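Local coordinates for protein IclR family transcriptional regulator (Brucella abortus, PDB 5WHM) that represses transcription as an IclR-type regulator, binding DNA through a helix-turn-helix domain and probably responding to a ligand through its C-terminal domain, at the interface of chains A and B. Sequence-based numbering; all coordinates share one arbitrary frame. Chains: chain A/B, IclR family transcriptional regulator.

Contact 1: the interface of chains A and B. Residues chain A 70, 85-86, 89; chain B 123-125, 130.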
# COMPACT_ATOMS: atom_id res chain seq x y z
N GLY A 70 14.12 -2.96 -5.81
CA GLY A 70 13.63 -2.21 -4.65
C GLY A 70 12.36 -2.73 -4.02
O GLY A 70 11.78 -2.02 -3.19
N ILE A 85 10.08 -0.64 0.56
CA ILE A 85 8.99 0.34 0.63
C ILE A 85 8.42 0.74 -0.73
O ILE A 85 7.35 1.37 -0.76
CB ILE A 85 9.46 1.54 1.48
CG1 ILE A 85 10.85 2.01 1.06
CG2 ILE A 85 9.50 1.12 2.94
CD1 ILE A 85 10.85 2.76 -0.20
N GLY A 86 9.06 0.36 -1.82
CA GLY A 86 8.41 0.37 -3.13
C GLY A 86 7.01 -0.23 -3.15
O GLY A 86 6.13 0.21 -3.91
N ARG A 89 4.53 2.29 -1.93
CA ARG A 89 4.26 3.31 -2.94
C ARG A 89 3.25 2.81 -3.96
O ARG A 89 2.35 3.55 -4.39
CB ARG A 89 5.58 3.68 -3.61
CG ARG A 89 5.50 4.78 -4.63
CD ARG A 89 6.89 5.00 -5.24
NE ARG A 89 6.82 6.13 -6.16
CZ ARG A 89 7.86 6.70 -6.77
NH1 ARG A 89 7.63 7.73 -7.56
NH2 ARG A 89 9.11 6.29 -6.57
N ALA B 123 11.38 7.05 3.74
CA ALA B 123 12.56 6.40 3.19
C ALA B 123 12.52 6.52 1.66
O ALA B 123 11.47 6.76 1.06
CB ALA B 123 12.65 4.92 3.61
N ARG B 124 13.69 6.35 1.04
CA ARG B 124 13.81 6.59 -0.38
C ARG B 124 13.32 5.40 -1.20
O ARG B 124 13.56 4.24 -0.84
CB ARG B 124 15.27 6.88 -0.74
CG ARG B 124 15.47 7.19 -2.21
CD ARG B 124 16.92 7.60 -2.50
NE ARG B 124 17.84 6.46 -2.38
CZ ARG B 124 18.13 5.63 -3.37
NH1 ARG B 124 17.56 5.76 -4.57
NH2 ARG B 124 18.99 4.64 -3.17
N ASP B 125 12.65 5.69 -2.32
CA ASP B 125 12.41 4.72 -3.40
C ASP B 125 12.73 5.44 -4.71
O ASP B 125 12.02 6.38 -5.10
CB ASP B 125 10.97 4.16 -3.40
CG ASP B 125 10.69 3.23 -4.63
OD1 ASP B 125 9.97 3.64 -5.58
OD2 ASP B 125 11.21 2.09 -4.67
N VAL B 130 9.30 8.27 0.27
CA VAL B 130 8.00 7.67 0.52
C VAL B 130 7.68 7.82 2.01
O VAL B 130 8.45 7.35 2.85
CB VAL B 130 7.99 6.18 0.12
CG1 VAL B 130 6.60 5.58 0.30
CG2 VAL B 130 8.51 6.01 -1.32
O HOH W 1 11.90 0.54 -2.58

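Contact 2: the interface of chains A and B. Residues chain A 34, 125-126, 128, 130, 150; chain B 86, 89.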
# COMPACT_ATOMS: atom_id res chain seq x y z
N ARG A 34 3.74 -11.91 -2.21
CA ARG A 34 2.56 -12.34 -1.45
C ARG A 34 2.86 -13.39 -0.38
O ARG A 34 1.98 -13.62 0.45
CB ARG A 34 1.49 -12.88 -2.40
CG ARG A 34 0.98 -11.79 -3.29
CD ARG A 34 0.07 -12.33 -4.37
NE ARG A 34 -1.26 -12.54 -3.82
CZ ARG A 34 -2.38 -12.10 -4.37
NH1 ARG A 34 -2.36 -11.46 -5.51
NH2 ARG A 34 -3.53 -12.36 -3.79
N ASP A 125 -10.19 -9.99 -3.16
CA ASP A 125 -9.07 -10.46 -3.97
C ASP A 125 -8.89 -11.94 -3.67
O ASP A 125 -8.67 -12.31 -2.52
CB ASP A 125 -7.77 -9.70 -3.69
CG ASP A 125 -6.61 -10.30 -4.49
OD1 ASP A 125 -6.55 -10.07 -5.72
OD2 ASP A 125 -5.82 -11.08 -3.91
N ARG A 126 -9.06 -12.77 -4.70
CA ARG A 126 -8.96 -14.23 -4.60
C ARG A 126 -9.97 -14.71 -3.55
O ARG A 126 -11.17 -14.49 -3.75
CB ARG A 126 -7.51 -14.64 -4.33
CG ARG A 126 -6.56 -14.27 -5.49
CD ARG A 126 -5.26 -15.01 -5.25
NE ARG A 126 -4.27 -14.62 -6.23
CZ ARG A 126 -2.99 -14.95 -6.14
NH1 ARG A 126 -2.55 -15.66 -5.10
NH2 ARG A 126 -2.17 -14.53 -7.07
N SER A 128 -10.12 -13.70 -0.31
CA SER A 128 -10.14 -12.80 0.84
C SER A 128 -10.88 -11.52 0.48
O SER A 128 -10.95 -11.12 -0.67
CB SER A 128 -8.70 -12.42 1.30
OG SER A 128 -8.03 -13.60 1.72
N VAL A 130 -10.45 -7.45 1.24
CA VAL A 130 -9.36 -6.54 1.59
C VAL A 130 -9.97 -5.21 2.02
O VAL A 130 -10.75 -4.63 1.26
CB VAL A 130 -8.42 -6.33 0.38
CG1 VAL A 130 -7.24 -5.43 0.79
CG2 VAL A 130 -7.96 -7.68 -0.19
N THR A 150 -6.72 -8.21 5.56
CA THR A 150 -7.59 -9.14 4.86
C THR A 150 -8.44 -9.94 5.84
O THR A 150 -8.07 -10.12 7.00
CB THR A 150 -6.79 -10.11 3.98
OG1 THR A 150 -5.88 -10.82 4.81
CG2 THR A 150 -6.00 -9.39 2.90
N GLY B 86 -5.52 -6.43 -6.01
CA GLY B 86 -4.43 -7.34 -5.74
C GLY B 86 -3.12 -6.64 -5.46
O GLY B 86 -2.25 -7.23 -4.81
N ARG B 89 -2.19 -6.80 -1.75
CA ARG B 89 -1.74 -8.09 -1.22
C ARG B 89 -0.23 -8.27 -1.35
O ARG B 89 0.31 -9.27 -0.87
CB ARG B 89 -2.42 -9.25 -1.97
CG ARG B 89 -3.95 -9.23 -2.09
CD ARG B 89 -4.62 -9.48 -0.74
NE ARG B 89 -4.30 -10.76 -0.06
CZ ARG B 89 -4.94 -11.92 -0.24
NH1 ARG B 89 -4.58 -12.97 0.50
NH2 ARG B 89 -5.89 -12.09 -1.15
O HOH W 2 -0.49 -11.54 0.44

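Contact 1: the interface of chains A and B
A:Arg89 reaches across the dimer interface to B:Asp125 and forms a salt bridge with it. The bond joins A:Arg89 NH2, at the end of the guanidinium group, to the carboxylate oxygen B:Asp125 OD1 at 3.0 Å. It is fairly straight, with 151° at the hydrogen. B:Asp125 OD1 accepts with its anti lone pair, the one pointing away from the other carboxylate oxygen. The acceptor lies slightly off the guanidinium plane. The bridge runs through NH2 and OD1, and the two flat groups stand almost perpendicular, 88° apart, unlike a coplanar, two-pronged pairing. CG of A:Arg89 is anti to the backbone N (chi1 -177°), and the extended chain beyond it carries the guanidinium out to B:Asp125, where the two side chains cross at about a right angle.

The second carboxylate oxygen, B:Asp125 OD2, turns toward a water. Water 1 lies 2.7 Å from B:Asp125 OD2. It also pairs with the carbonyl A:Gly70 O at 2.6 Å and with the amide A:Gly86 N at 2.9 Å. The water thus ties the carboxylate to two backbone sites of the other chain. A:Gly86 is the first residue of its helix, and the helix start may add a favourable field for the carboxylate.

A:Ile85 supplies the apolar part. Its side chain runs past that of B:Asp125 in the opposite direction. The terminal methyl CD1 packs on B:Asp125 CB at 3.5 Å. It also meets the carbonyl B:Arg124 O at 3.2 Å, and B:Val130 CG2 lies at the margin of this contact.

On chain A, the site combines the start of helix 86-95 with A:Ile85 just before it and A:Gly70 just after helix 56-69. On chain B, it lies at the end of strand 118-125 and on the strand that follows, within the C-terminal domain.

Contact 2: the interface of chains A and B
B:Arg89 folds its side chain against A:Asp125 and A:Arg34. Its NH2 lies 2.9 Å from the carboxylate oxygen A:Asp125 OD2. This is a salt bridge, but its hydrogen bond is weak, with 128° at the hydrogen. The carboxylate and guanidinium planes are 87° apart. CG of B:Arg89, anti to the carbonyl carbon (chi1 -52°), lies against the carboxylate. Bends at chi2 and chi3 then carry the guanidinium back to A:Asp125 OD2.

Chain A also packs along the B:Arg89 chain. A:Val130 CG2 packs on CD at 3.8 Å. A:Thr150 CG2 approaches CD and NE, its side chain crossing the arginine at about a right angle. A:Ser128 lies beside the guanidinium end.

A:Arg34 holds the carboxylate from its own chain. Its NH2 bonds A:Asp125 OD2 at 2.6 Å, nearly along the C-O axis. Two arginines from different chains therefore meet at one oxygen, which probably offsets their like charges. The guanidinium of A:Arg34 is layered between two groups. B:Arg89 CB sits over the centre of one face, 3.7 Å from A:Arg34 CZ. The guanidinium of A:Arg126 covers the opposite face.

Further out, a water links the backbones at the end of helix 24-34. Water 2 is 2.7 Å from the carbonyl B:Arg89 O and 3.2 Å from A:Arg34 O.

Contact 1 and contact 2 lie about 21 Å apart. They share a core of Gly86, Arg89, Asp125 and Val130 with the chains exchanged, but differ around it. A:Arg89 meets B:Asp125 in contact 1, and B:Arg89 meets A:Asp125 in contact 2. The arginine is extended in contact 1 and folded in contact 2. The segment that bears it is helix 86-95 in chain A and a 3-10 helix, 85-90, in chain B. The two-fold interface is thus not identical in local detail. Each copy gives its residue 86-89 segment to the partner's C-terminal domain, a reciprocal arrangement that may couple the two subunits.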